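Local coordinates for FAD:protein FMN transferase (Pseudomonas stutzeri ATCC 14405 = CCUG 16156, PDB 5MGY) that binds magnesium, matures the nitrous oxide reduction protein NosR and probably transfers FMN from FAD to threonine side chains of target proteins, at residues A92-G96 against L288-N292; A202-P206 against A296-V300; H243-P247 against L277-G281. All coordinates share one frame. Residue numbers count along the deposited sequence, not the author numbering.

Overall arrangement
Contacts 1 and 3 use helix 267-292, and contact 2 the strand 295-301 that follows. The centres of contacts 1 and 3 lie about 13 Å apart. Leu-288 CD2 and Leu-280 CD1 touch at 3.5 Å, Gly-96 O and Pro-247 CG at 3.3 Å. Contact 2 lies on the face of the large sheet opposite helix 267-292; its centre is about 20 Å from that of contact 1 and about 17 Å from that of contact 3. Leu-277 CD1 meets Phe-298 CZ at 4.0 Å. The bound magnesium, held by Ser-157, Asp-271 and Thr-275, is about 8 Å from the Met-278 side chain and about 12 Å from that of Ser-94. Contact 2 is away from this site.

Contact 1: residues A92-G96 against L288-N292; sequences ADSDG and LAERN
In this ApbE-family domain, the C-terminal end of helix 78-93 packs against the C-terminal part of helix 267-292. Residues 92-93 are helical, and Ser-94 is the first to leave helical angles (phi/psi -111/26). Asp-95 (47/43) and Gly-96 (77/1) have positive phi, so the chain leaves the helix with left-handed backbone angles. Residues 288-291 have helical angles, and Asn-292 N bonds to Leu-288 O at 2.8 Å. The nearest CA pairs are Ser-94 and Leu-288 at 7.1 Å and Asp-93 and Asn-292 at 7.8 Å.

Leu-288 (chi1 t, chi2 p) points toward the helix end. Leu-288 CD1 is 3.5 Å from Asp-93 O, and Leu-288 CD2 is 4.0 Å from Ser-94 CB. Asn-292 (chi1 m) donates ND2 to Asp-93 O at 3.0 Å: a side-chain amide meets a carbonyl at a helix C-terminus. The carboxylate of Asp-93 turns elsewhere, to a salt bridge with Arg-269. Ser-94 OG bonds to Leu-90 O and Phe-98 N. Arg-291 (t, t, p) reaches to the 92-96 turn. Arg-291 NE donates to Asn-292 OD1 at 3.0 Å, linking the two side chains. Asp-95 OD2 lies at the edge of the guanidinium, near its plane, in a salt bridge 2.9 Å from Arg-291 NH1.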
loop_
_atom_site.group_PDB
_atom_site.type_symbol
_atom_site.label_atom_id
_atom_site.label_comp_id
_atom_site.label_asym_id
_atom_site.label_seq_id
_atom_site.Cartn_x
_atom_site.Cartn_y
_atom_site.Cartn_z
ATOM N N ALA A 92 1.332 -1.820 -15.621
ATOM C CA ALA A 92 0.581 -2.269 -16.795
ATOM C C ALA A 92 -0.968 -2.352 -16.523
ATOM O O ALA A 92 -1.772 -1.789 -17.263
ATOM C CB ALA A 92 1.139 -3.588 -17.312
ATOM N N ASP A 93 -1.379 -2.981 -15.436
ATOM C CA ASP A 93 -2.788 -3.121 -15.156
ATOM C C ASP A 93 -3.494 -1.796 -14.862
ATOM O O ASP A 93 -4.696 -1.735 -15.032
ATOM C CB ASP A 93 -2.998 -4.051 -13.961
ATOM C CG ASP A 93 -2.440 -5.441 -14.190
ATOM O OD1 ASP A 93 -2.033 -5.742 -15.341
ATOM O OD2 ASP A 93 -2.395 -6.224 -13.202
ATOM N N SER A 94 -2.779 -0.756 -14.438
ATOM C CA SER A 94 -3.412 0.515 -14.053
ATOM C C SER A 94 -3.111 1.663 -15.033
ATOM O O SER A 94 -3.112 2.816 -14.629
ATOM C CB SER A 94 -2.953 0.905 -12.652
ATOM O OG SER A 94 -1.634 1.428 -12.696
ATOM N N ASP A 95 -2.825 1.338 -16.302
ATOM C CA ASP A 95 -2.508 2.325 -17.324
ATOM C C ASP A 95 -1.492 3.358 -16.884
ATOM O O ASP A 95 -1.693 4.513 -17.156
ATOM C CB ASP A 95 -3.782 3.040 -17.783
ATOM C CG ASP A 95 -4.753 2.113 -18.513
ATOM O OD1 ASP A 95 -4.339 1.124 -19.146
ATOM O OD2 ASP A 95 -5.959 2.386 -18.484
ATOM N N GLY A 96 -0.423 2.933 -16.189
ATOM C CA GLY A 96 0.668 3.818 -15.717
ATOM C C GLY A 96 0.401 4.680 -14.481
ATOM O O GLY A 96 1.224 5.462 -14.043
ATOM N N LEU A 288 -11.580 2.212 -14.400
ATOM C CA LEU A 288 -10.494 1.188 -14.311
ATOM C C LEU A 288 -10.950 0.047 -13.408
ATOM O O LEU A 288 -10.920 -1.136 -13.798
ATOM C CB LEU A 288 -9.162 1.793 -13.802
ATOM C CG LEU A 288 -7.990 0.793 -13.774
ATOM C CD1 LEU A 288 -7.348 0.611 -15.127
ATOM C CD2 LEU A 288 -6.973 1.219 -12.754
ATOM N N ALA A 289 -11.425 0.421 -12.237
ATOM C CA ALA A 289 -11.802 -0.588 -11.296
ATOM C C ALA A 289 -12.835 -1.546 -11.876
ATOM O O ALA A 289 -12.658 -2.757 -11.742
ATOM C CB ALA A 289 -12.282 0.005 -9.989
ATOM N N GLU A 290 -13.860 -0.998 -12.571
ATOM C CA GLU A 290 -14.893 -1.800 -13.253
ATOM C C GLU A 290 -14.306 -2.592 -14.435
ATOM O O GLU A 290 -14.641 -3.782 -14.631
ATOM C CB GLU A 290 -16.032 -0.922 -13.739
ATOM C CG GLU A 290 -17.393 -1.441 -13.339
ATOM C CD GLU A 290 -17.732 -1.163 -11.892
ATOM O OE1 GLU A 290 -17.600 0.003 -11.465
ATOM O OE2 GLU A 290 -18.141 -2.107 -11.190
ATOM N N ARG A 291 -13.434 -1.940 -15.204
ATOM C CA ARG A 291 -12.822 -2.591 -16.330
ATOM C C ARG A 291 -12.065 -3.819 -15.864
ATOM O O ARG A 291 -12.246 -4.891 -16.426
ATOM C CB ARG A 291 -11.901 -1.632 -17.055
ATOM C CG ARG A 291 -11.383 -2.166 -18.356
ATOM C CD ARG A 291 -10.264 -1.272 -18.859
ATOM N NE ARG A 291 -8.923 -1.693 -18.380
ATOM C CZ ARG A 291 -7.787 -0.981 -18.481
ATOM N NH1 ARG A 291 -7.779 0.226 -19.049
ATOM N NH2 ARG A 291 -6.631 -1.459 -17.997
ATOM N N ASN A 292 -11.250 -3.676 -14.823
ATOM C CA ASN A 292 -10.388 -4.783 -14.380
ATOM C C ASN A 292 -11.031 -5.655 -13.314
ATOM O O ASN A 292 -10.426 -6.621 -12.861
ATOM C CB ASN A 292 -9.096 -4.269 -13.775
ATOM C CG ASN A 292 -8.307 -3.406 -14.696
ATOM O OD1 ASN A 292 -8.561 -3.304 -15.876
ATOM N ND2 ASN A 292 -7.341 -2.754 -14.142
#

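Contact 2: residues A202-P206 against A296-V300; sequences AIEAP and AFFVV
Strand 202-205 and strand 296-300 run roughly parallel, with their axes 8.2 Å apart at closest approach and crossing at 31°. They belong to different sheets and meet by side chains, without hydrogen bonds between them. The nearest CA pairs are Ile-203 and Phe-297 at 8.4 Å and Ala-205 and Val-299 at 7.1 Å.

Phe-297 dominates the contact. Its chi1 is t (-180°) and chi2 is 96°, so the ring extends toward strand 202-205. Three residues of 202-206 meet the ring. Ile-203 (chi1 m, chi2 t) places CG2 3.6 Å from Phe-297 CD2. Ala-205 CB lies 3.7 Å from Phe-297 CZ. Glu-204 O lies 3.4 Å from Phe-297 CE2. The side chain of Glu-204 (m, m) leads away, and its OE1 makes a weak hydrogen bond to Tyr-230 OH.

Val-299 (chi1 t) also points toward the first strand, two residues farther on. Val-299 CG2 is 3.9 Å from Glu-204 O, and Val-299 CG1 is 3.9 Å from Pro-206 CD. Pro-206 and Val-299 both also touch Tyr-230 and Phe-306.

Side chains alternate along 296-300. Phe-297 and Val-299 face strand 202-205, while Ala-296, Phe-298 (chi1 m) and Val-300 touch helix 267-292. The strand thus lies between two layers. This is face-to-face packing of two beta sheets: the two-stranded antiparallel pair 199-205/213-219 lies on the large antiparallel sheet of the ApbE fold, with helix 267-292 on the other side.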
loop_
_atom_site.group_PDB
_atom_site.type_symbol
_atom_site.label_atom_id
_atom_site.label_comp_id
_atom_site.label_asym_id
_atom_site.label_seq_id
_atom_site.Cartn_x
_atom_site.Cartn_y
_atom_site.Cartn_z
ATOM N N ALA A 202 -14.106 -2.412 9.445
ATOM C CA ALA A 202 -14.993 -1.293 9.089
ATOM C C ALA A 202 -14.351 -0.374 8.038
ATOM O O ALA A 202 -13.219 0.094 8.228
ATOM C CB ALA A 202 -15.291 -0.478 10.339
ATOM N N ILE A 203 -15.068 -0.096 6.951
ATOM C CA ILE A 203 -14.664 0.952 6.052
ATOM C C ILE A 203 -15.483 2.185 6.421
ATOM O O ILE A 203 -16.718 2.066 6.601
ATOM C CB ILE A 203 -14.908 0.539 4.611
ATOM C CG1 ILE A 203 -14.090 -0.711 4.309
ATOM C CG2 ILE A 203 -14.496 1.670 3.670
ATOM C CD1 ILE A 203 -14.547 -1.553 3.146
ATOM N N GLU A 204 -14.806 3.340 6.528
ATOM C CA GLU A 204 -15.504 4.611 6.754
ATOM C C GLU A 204 -16.316 5.044 5.512
ATOM O O GLU A 204 -15.860 4.912 4.351
ATOM C CB GLU A 204 -14.532 5.731 7.148
ATOM C CG GLU A 204 -13.913 5.623 8.529
ATOM C CD GLU A 204 -14.954 5.630 9.636
ATOM O OE1 GLU A 204 -15.617 6.668 9.897
ATOM O OE2 GLU A 204 -15.112 4.580 10.239
ATOM N N ALA A 205 -17.498 5.578 5.781
ATOM C CA ALA A 205 -18.520 5.762 4.752
ATOM C C ALA A 205 -19.346 7.017 5.058
ATOM O O ALA A 205 -20.564 6.972 5.264
ATOM C CB ALA A 205 -19.394 4.515 4.655
ATOM N N PRO A 206 -18.679 8.153 5.057
ATOM C CA PRO A 206 -19.307 9.332 5.568
ATOM C C PRO A 206 -20.535 9.806 4.810
ATOM O O PRO A 206 -20.759 9.515 3.640
ATOM C CB PRO A 206 -18.198 10.404 5.517
ATOM C CG PRO A 206 -16.991 9.694 5.166
ATOM C CD PRO A 206 -17.408 8.475 4.438
ATOM N N ALA A 296 -13.616 -2.278 -4.954
ATOM C CA ALA A 296 -13.188 -1.000 -4.397
ATOM C C ALA A 296 -14.370 -0.152 -3.903
ATOM O O ALA A 296 -15.479 -0.276 -4.432
ATOM C CB ALA A 296 -12.417 -0.226 -5.457
ATOM N N PHE A 297 -14.099 0.727 -2.940
ATOM C CA PHE A 297 -15.090 1.581 -2.289
ATOM C C PHE A 297 -14.493 2.986 -2.205
ATOM O O PHE A 297 -13.555 3.221 -1.437
ATOM C CB PHE A 297 -15.361 1.033 -0.889
ATOM C CG PHE A 297 -16.372 1.801 -0.090
ATOM C CD1 PHE A 297 -17.716 1.358 -0.087
ATOM C CD2 PHE A 297 -16.017 2.911 0.687
ATOM C CE1 PHE A 297 -18.685 2.016 0.666
ATOM C CE2 PHE A 297 -16.988 3.575 1.435
ATOM C CZ PHE A 297 -18.327 3.142 1.408
ATOM N N PHE A 298 -15.026 3.907 -2.992
ATOM C CA PHE A 298 -14.528 5.270 -3.097
ATOM C C PHE A 298 -15.193 6.288 -2.158
ATOM O O PHE A 298 -16.344 6.161 -1.866
ATOM C CB PHE A 298 -14.789 5.747 -4.505
ATOM C CG PHE A 298 -14.050 5.022 -5.536
ATOM C CD1 PHE A 298 -13.029 5.649 -6.245
ATOM C CD2 PHE A 298 -14.344 3.716 -5.822
ATOM C CE1 PHE A 298 -12.321 4.971 -7.215
ATOM C CE2 PHE A 298 -13.632 3.041 -6.798
ATOM C CZ PHE A 298 -12.620 3.662 -7.494
ATOM N N VAL A 299 -14.458 7.290 -1.673
ATOM C CA VAL A 299 -15.042 8.374 -0.899
ATOM C C VAL A 299 -14.725 9.697 -1.576
ATOM O O VAL A 299 -13.618 10.230 -1.479
ATOM C CB VAL A 299 -14.595 8.393 0.565
ATOM C CG1 VAL A 299 -15.348 9.456 1.334
ATOM C CG2 VAL A 299 -14.939 7.066 1.203
ATOM N N VAL A 300 -15.749 10.227 -2.235
ATOM C CA VAL A 300 -15.672 11.440 -3.018
ATOM C C VAL A 300 -16.363 12.545 -2.265
ATOM O O VAL A 300 -17.524 12.401 -1.737
ATOM C CB VAL A 300 -16.352 11.287 -4.378
ATOM C CG1 VAL A 300 -16.028 12.497 -5.225
ATOM C CG2 VAL A 300 -15.940 9.989 -5.046
#

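Contact 3: residues H243-P247 against L277-G281; sequences HTLDP and LMVLG
Val-279 (chi1 t) lies under the loop 243-247 and overlaps Thr-244, Asp-246 and Pro-247. Val-279 CG2 is 3.8 Å from Thr-244 CG2 and 4.1 Å from Leu-245 O. Val-279 CG1 is 3.8 Å from Pro-247 CD and 4.2 Å from Asp-246 OD1. The loop is extended from Thr-244 to Asp-246 and passes over helix 267-292, with the Asp-246 and Val-279 CA atoms 6.0 Å apart. Thr-244 (chi1 m) points toward the helix, and Thr-244 OG1 lies 4.2 Å from Met-278 CG. Leu-245 turns away, onto Trp-109 and onto Leu-105 and Leu-106 of helix 103-108. The loop, which joins strands 239-241 and 257-264, thus packs on the metal-bearing helix: Thr-275, a magnesium ligand, lies one turn before Val-279. Between these two segments the contact is van der Waals, mostly methyl and ring carbon groups around Val-279; Asp-246 (chi1 t) uses OD2 within its own loop, for a hydrogen bond to Ser-249 N.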
loop_
_atom_site.group_PDB
_atom_site.type_symbol
_atom_site.label_atom_id
_atom_site.label_comp_id
_atom_site.label_asym_id
_atom_site.label_seq_id
_atom_site.Cartn_x
_atom_site.Cartn_y
_atom_site.Cartn_z
ATOM N N HIS A 243 -0.207 14.968 -1.094
ATOM C CA HIS A 243 1.122 14.445 -1.372
ATOM C C HIS A 243 1.099 13.413 -2.526
ATOM O O HIS A 243 2.103 12.769 -2.807
ATOM C CB HIS A 243 1.757 13.872 -0.072
ATOM C CG HIS A 243 2.309 14.923 0.856
ATOM N ND1 HIS A 243 3.229 14.641 1.852
ATOM C CD2 HIS A 243 2.090 16.262 0.924
ATOM C CE1 HIS A 243 3.551 15.753 2.497
ATOM N NE2 HIS A 243 2.875 16.753 1.953
ATOM N N THR A 244 -0.023 13.252 -3.212
ATOM C CA THR A 244 -0.077 12.300 -4.307
ATOM C C THR A 244 0.168 13.015 -5.647
ATOM O O THR A 244 -0.450 14.027 -5.965
ATOM C CB THR A 244 -1.410 11.544 -4.313
ATOM O OG1 THR A 244 -1.718 11.122 -2.985
ATOM C CG2 THR A 244 -1.320 10.295 -5.203
ATOM N N LEU A 245 1.081 12.458 -6.438
ATOM C CA LEU A 245 1.498 13.046 -7.723
ATOM C C LEU A 245 0.997 12.244 -8.893
ATOM O O LEU A 245 1.030 11.026 -8.818
ATOM C CB LEU A 245 3.029 13.039 -7.789
ATOM C CG LEU A 245 3.722 13.855 -6.699
ATOM C CD1 LEU A 245 5.172 13.451 -6.600
ATOM C CD2 LEU A 245 3.586 15.333 -7.021
ATOM N N ASP A 246 0.566 12.901 -9.971
ATOM C CA ASP A 246 0.351 12.180 -11.216
ATOM C C ASP A 246 1.724 11.849 -11.834
ATOM O O ASP A 246 2.548 12.751 -12.035
ATOM C CB ASP A 246 -0.499 12.956 -12.199
ATOM C CG ASP A 246 -0.972 12.084 -13.348
ATOM O OD1 ASP A 246 -2.199 11.798 -13.411
ATOM O OD2 ASP A 246 -0.136 11.652 -14.162
ATOM N N PRO A 247 1.982 10.559 -12.111
ATOM C CA PRO A 247 3.218 10.153 -12.795
ATOM C C PRO A 247 3.376 10.804 -14.133
ATOM O O PRO A 247 4.482 11.194 -14.459
ATOM C CB PRO A 247 3.054 8.633 -13.015
ATOM C CG PRO A 247 1.839 8.222 -12.274
ATOM C CD PRO A 247 1.310 9.404 -11.497
ATOM N N LEU A 277 -5.661 4.025 -7.872
ATOM C CA LEU A 277 -7.013 4.556 -7.912
ATOM C C LEU A 277 -7.033 5.967 -7.376
ATOM O O LEU A 277 -7.705 6.802 -7.944
ATOM C CB LEU A 277 -7.997 3.655 -7.143
ATOM C CG LEU A 277 -8.212 2.341 -7.847
ATOM C CD1 LEU A 277 -9.289 1.536 -7.152
ATOM C CD2 LEU A 277 -8.561 2.548 -9.334
ATOM N N MET A 278 -6.269 6.246 -6.330
ATOM C CA MET A 278 -6.188 7.590 -5.773
ATOM C C MET A 278 -5.416 8.538 -6.711
ATOM O O MET A 278 -5.629 9.757 -6.671
ATOM C CB MET A 278 -5.527 7.555 -4.401
ATOM C CG MET A 278 -5.131 8.909 -3.824
ATOM S SD MET A 278 -6.488 10.044 -3.502
ATOM C CE MET A 278 -7.146 9.365 -2.002
ATOM N N VAL A 279 -4.492 8.002 -7.505
ATOM C CA VAL A 279 -3.878 8.817 -8.501
ATOM C C VAL A 279 -4.980 9.177 -9.467
ATOM O O VAL A 279 -5.172 10.334 -9.750
ATOM C CB VAL A 279 -2.697 8.104 -9.210
ATOM C CG1 VAL A 279 -2.272 8.819 -10.511
ATOM C CG2 VAL A 279 -1.539 7.951 -8.210
ATOM N N LEU A 280 -5.705 8.181 -9.944
ATOM C CA LEU A 280 -6.583 8.334 -11.121
ATOM C C LEU A 280 -7.744 9.286 -10.859
ATOM O O LEU A 280 -8.157 10.037 -11.749
ATOM C CB LEU A 280 -7.128 6.953 -11.626
ATOM C CG LEU A 280 -6.173 6.135 -12.503
ATOM C CD1 LEU A 280 -6.749 4.748 -12.742
ATOM C CD2 LEU A 280 -5.869 6.860 -13.813
ATOM N N GLY A 281 -8.224 9.249 -9.624
ATOM C CA GLY A 281 -9.393 9.995 -9.201
ATOM C C GLY A 281 -10.731 9.294 -9.321
ATOM O O GLY A 281 -10.816 8.201 -9.916
#